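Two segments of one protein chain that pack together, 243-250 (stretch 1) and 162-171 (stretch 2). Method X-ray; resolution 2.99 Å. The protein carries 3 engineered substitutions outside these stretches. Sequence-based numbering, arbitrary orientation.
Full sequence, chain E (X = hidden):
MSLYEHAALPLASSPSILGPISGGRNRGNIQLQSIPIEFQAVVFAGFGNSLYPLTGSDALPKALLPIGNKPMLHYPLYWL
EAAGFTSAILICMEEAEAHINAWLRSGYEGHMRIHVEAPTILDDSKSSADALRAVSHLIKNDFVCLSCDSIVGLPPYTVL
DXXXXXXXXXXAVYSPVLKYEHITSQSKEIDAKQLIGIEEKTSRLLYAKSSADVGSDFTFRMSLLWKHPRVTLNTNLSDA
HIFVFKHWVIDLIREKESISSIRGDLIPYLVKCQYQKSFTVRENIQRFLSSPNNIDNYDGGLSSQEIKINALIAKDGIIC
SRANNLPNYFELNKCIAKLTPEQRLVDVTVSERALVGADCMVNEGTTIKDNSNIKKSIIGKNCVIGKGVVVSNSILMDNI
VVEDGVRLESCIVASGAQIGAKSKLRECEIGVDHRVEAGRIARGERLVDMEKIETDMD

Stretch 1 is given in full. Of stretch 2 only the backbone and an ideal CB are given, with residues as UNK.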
# COMPACT_ATOMS: atom_id res chain seq x y z
N PHE E 243 12.40 -43.32 40.26
CA PHE E 243 12.90 -43.83 39.00
C PHE E 243 11.75 -44.16 38.06
O PHE E 243 10.65 -44.50 38.49
CB PHE E 243 13.76 -45.08 39.22
CG PHE E 243 14.95 -44.83 40.11
CD1 PHE E 243 16.16 -44.42 39.57
CD2 PHE E 243 14.86 -45.01 41.47
CE1 PHE E 243 17.24 -44.19 40.38
CE2 PHE E 243 15.94 -44.79 42.28
CZ PHE E 243 17.13 -44.36 41.73
N VAL E 244 12.02 -44.05 36.76
CA VAL E 244 11.08 -44.50 35.75
C VAL E 244 11.88 -45.08 34.59
O VAL E 244 12.77 -44.42 34.04
CB VAL E 244 10.15 -43.36 35.27
CG1 VAL E 244 10.94 -42.09 35.01
CG2 VAL E 244 9.36 -43.80 34.04
N PHE E 245 11.57 -46.32 34.23
CA PHE E 245 12.37 -47.04 33.25
C PHE E 245 11.57 -47.40 32.00
O PHE E 245 10.35 -47.49 32.04
CB PHE E 245 12.93 -48.32 33.87
CG PHE E 245 13.79 -48.10 35.07
CD1 PHE E 245 15.15 -47.88 34.94
CD2 PHE E 245 13.25 -48.12 36.35
CE1 PHE E 245 15.95 -47.68 36.05
CE2 PHE E 245 14.04 -47.93 37.46
CZ PHE E 245 15.39 -47.70 37.31
N LYS E 246 12.29 -47.61 30.90
CA LYS E 246 11.72 -48.28 29.74
C LYS E 246 11.36 -49.70 30.16
O LYS E 246 11.94 -50.22 31.12
CB LYS E 246 12.71 -48.29 28.57
CG LYS E 246 12.77 -47.00 27.77
CD LYS E 246 11.73 -47.00 26.66
CE LYS E 246 11.98 -45.86 25.68
NZ LYS E 246 11.04 -45.91 24.52
N HIS E 247 10.42 -50.32 29.47
CA HIS E 247 9.97 -51.65 29.85
C HIS E 247 11.09 -52.68 29.86
O HIS E 247 11.16 -53.52 30.75
CB HIS E 247 8.86 -52.14 28.92
CG HIS E 247 8.55 -53.60 29.08
ND1 HIS E 247 7.77 -54.08 30.11
CD2 HIS E 247 8.94 -54.68 28.37
CE1 HIS E 247 7.68 -55.40 30.01
NE2 HIS E 247 8.38 -55.79 28.96
N TRP E 248 11.99 -52.60 28.88
CA TRP E 248 13.04 -53.60 28.71
C TRP E 248 14.03 -53.62 29.87
O TRP E 248 14.94 -54.46 29.90
CB TRP E 248 13.79 -53.36 27.40
CG TRP E 248 14.57 -52.08 27.36
CD1 TRP E 248 14.14 -50.87 26.90
CD2 TRP E 248 15.92 -51.89 27.78
NE1 TRP E 248 15.13 -49.94 27.02
CE2 TRP E 248 16.24 -50.53 27.56
CE3 TRP E 248 16.90 -52.73 28.33
CZ2 TRP E 248 17.49 -50.00 27.86
CZ3 TRP E 248 18.14 -52.19 28.64
CH2 TRP E 248 18.42 -50.84 28.40
N VAL E 249 13.86 -52.72 30.83
CA VAL E 249 14.75 -52.64 31.98
C VAL E 249 14.45 -53.76 32.98
O VAL E 249 15.30 -54.12 33.77
CB VAL E 249 14.66 -51.26 32.66
CG1 VAL E 249 15.52 -51.19 33.92
CG2 VAL E 249 15.08 -50.17 31.69
N ILE E 250 13.26 -54.36 32.93
CA ILE E 250 13.04 -55.57 33.72
C ILE E 250 13.69 -56.77 33.02
O ILE E 250 14.08 -57.74 33.66
CB ILE E 250 11.55 -55.86 33.96
CG1 ILE E 250 10.81 -55.98 32.63
CG2 ILE E 250 10.95 -54.77 34.83
CD1 ILE E 250 9.54 -56.76 32.72
N UNK E 162 9.09 -35.38 31.50
CA UNK E 162 10.52 -35.48 31.20
C UNK E 162 10.86 -36.82 30.58
O UNK E 162 11.62 -36.89 29.62
CB UNK E 162 11.35 -35.27 32.47
N UNK E 163 10.28 -37.89 31.12
CA UNK E 163 10.54 -39.23 30.60
C UNK E 163 9.86 -39.42 29.25
O UNK E 163 10.39 -40.09 28.36
CB UNK E 163 10.06 -40.29 31.59
N UNK E 164 8.67 -38.84 29.10
CA UNK E 164 7.93 -38.92 27.85
C UNK E 164 8.67 -38.19 26.73
O UNK E 164 8.84 -38.73 25.63
CB UNK E 164 6.53 -38.34 28.03
N UNK E 165 9.11 -36.97 27.02
CA UNK E 165 9.71 -36.11 26.01
C UNK E 165 11.11 -36.54 25.60
O UNK E 165 11.47 -36.49 24.42
CB UNK E 165 9.75 -34.67 26.52
N UNK E 166 11.91 -36.97 26.57
CA UNK E 166 13.30 -37.34 26.31
C UNK E 166 13.43 -38.77 25.80
O UNK E 166 14.43 -39.13 25.18
CB UNK E 166 14.13 -37.17 27.58
N UNK E 167 12.40 -39.58 26.07
CA UNK E 167 12.42 -41.01 25.76
C UNK E 167 13.70 -41.72 26.21
O UNK E 167 14.33 -42.41 25.41
CB UNK E 167 12.24 -41.21 24.25
N UNK E 168 14.09 -41.56 27.49
CA UNK E 168 15.34 -42.20 27.90
C UNK E 168 15.11 -43.64 28.35
O UNK E 168 13.97 -44.05 28.55
CB UNK E 168 16.00 -41.40 29.03
N UNK E 169 16.20 -44.39 28.49
CA UNK E 169 16.10 -45.75 29.02
C UNK E 169 15.71 -45.70 30.49
O UNK E 169 15.05 -46.60 31.00
CB UNK E 169 17.42 -46.51 28.84
N UNK E 170 16.12 -44.62 31.16
CA UNK E 170 15.80 -44.43 32.57
C UNK E 170 15.92 -42.96 32.97
O UNK E 170 16.78 -42.24 32.46
CB UNK E 170 16.72 -45.29 33.44
N UNK E 171 15.05 -42.53 33.88
CA UNK E 171 15.12 -41.18 34.43
C UNK E 171 15.16 -41.24 35.95
O UNK E 171 14.26 -41.79 36.58
CB UNK E 171 13.93 -40.34 33.96

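Backbone geometry sets the frame. Stretch 2 runs as a helix through 166, turns, and enters a strand at 170 that pairs antiparallel with strand 243-245. The N of 171 donates to Val244 O (3.0 Å, 157° at the hydrogen), Val244 N donates to the O of 171 (3.2 Å, 146°), and Lys246 N donates to the O of 169 (2.9 Å, 174°). These bonds need no particular side chain.

At positions 162, 164, 165 and 166 the ideal CB has nothing of stretch 1 within 5.5 Å, so the contact leaves their identity free and any helix-compatible residue would fit. They are Lys162, Arg164, Leu165 and Asp166. Lys162 and Asp166, one helical turn apart, form a salt bridge with a very short NZ to OD2 distance of 2.4 Å.

Position 163 is different. Its CA-to-CB bond points toward stretch 1, and the ideal CB lies 4.0 Å from Val244 CG1. Beyond it lie the Val244 methyls and the backbone running to Lys246, an apolar setting with room for a long side chain; Leu, Met or an aromatic would suit. The residue is Phe163, chi1 t. Val244 CG2 sits 3.6 Å from the centroid of the Phe163 ring and 8° off its normal, a CH-pi contact over the face. The ring tip reaches further along the strand, with Phe163 CZ 3.5 Å from Phe245 C, while Lys246 N lies at the ring edge.

Position 167 leaves the helix with phi/psi of 47/52. Positive phi favours Gly, Asn or Asp. The CA-to-CB bond points sideways, but the ideal CB is 4.9 Å from Lys246 NZ, so an acceptor is attractive: Asn or Asp satisfies both criteria. Asn167 is found, and Lys246 NZ donates to its OD1 at 2.8 Å.

Position 168 points away, with no stretch 1 atom within 5.5 Å of its ideal CB. Its phi of -87° admits proline among many others. Pro168 contributes its carbonyl, whose O lies 3.3 Å from Lys246 CG.

At 169 the ideal CB is 3.6 Å from Trp248 CZ2 and 4.8 Å from Lys246 CG. That proximity favours a small side chain such as Ser, Ala or Gly. Ser169, chi1 m, places OG 3.5 Å from Trp248 CZ2, at the ring edge; the hydroxyl finds its hydrogen bond elsewhere in the structure.

Position 170 pairs with Phe245 at a CA-CA distance of 4.4 Å, both side chains on the same sheet face. The ideal CB is already 3.4 Å from Phe245 CD1, a tight approach that argues for Ala or Gly. Ala170 makes that apolar contact with its single methyl.

Position 171 shares the other face with Val244; its ideal CB is 3.6 Å from Val244 CG1. An apolar strand residue such as Val, Ile or Leu is expected. Leu171, chi1 t and chi2 p, packs its CB on Val244 CG1 at 3.6 Å, so Val244 contacts both Leu171 and Phe163.

Stretch 2 162-171: KFRLDNPSAL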
# COMPACT_ATOMS: atom_id res chain seq x y z
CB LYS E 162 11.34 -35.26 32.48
CG LYS E 162 12.84 -35.46 32.30
CD LYS E 162 13.58 -34.13 32.36
CE LYS E 162 15.09 -34.35 32.45
NZ LYS E 162 15.63 -35.08 31.27
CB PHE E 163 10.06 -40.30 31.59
CG PHE E 163 10.40 -41.70 31.18
CD1 PHE E 163 11.66 -42.22 31.43
CD2 PHE E 163 9.47 -42.50 30.53
CE1 PHE E 163 11.98 -43.51 31.05
CE2 PHE E 163 9.78 -43.79 30.15
CZ PHE E 163 11.04 -44.30 30.41
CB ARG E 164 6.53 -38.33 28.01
CG ARG E 164 5.59 -39.16 28.87
CD ARG E 164 4.45 -38.30 29.41
NE ARG E 164 3.43 -39.09 30.09
CZ ARG E 164 2.51 -38.59 30.91
NH1 ARG E 164 2.49 -37.28 31.15
NH2 ARG E 164 1.62 -39.38 31.48
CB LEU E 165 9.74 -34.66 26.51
CG LEU E 165 10.26 -33.61 25.54
CD1 LEU E 165 9.42 -33.60 24.27
CD2 LEU E 165 10.27 -32.23 26.19
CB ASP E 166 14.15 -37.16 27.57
CG ASP E 166 14.02 -35.77 28.16
OD1 ASP E 166 13.58 -34.85 27.44
OD2 ASP E 166 14.37 -35.60 29.35
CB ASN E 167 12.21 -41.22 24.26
CG ASN E 167 11.69 -42.61 23.93
OD1 ASN E 167 10.76 -43.10 24.57
ND2 ASN E 167 12.28 -43.24 22.93
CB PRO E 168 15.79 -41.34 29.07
CG PRO E 168 14.50 -40.93 29.71
CD PRO E 168 13.46 -40.84 28.61
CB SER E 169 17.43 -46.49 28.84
OG SER E 169 17.81 -46.50 27.48
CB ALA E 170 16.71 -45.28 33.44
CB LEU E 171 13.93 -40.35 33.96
CG LEU E 171 13.78 -38.98 34.62
CD1 LEU E 171 14.85 -38.02 34.14
CD2 LEU E 171 12.39 -38.41 34.36
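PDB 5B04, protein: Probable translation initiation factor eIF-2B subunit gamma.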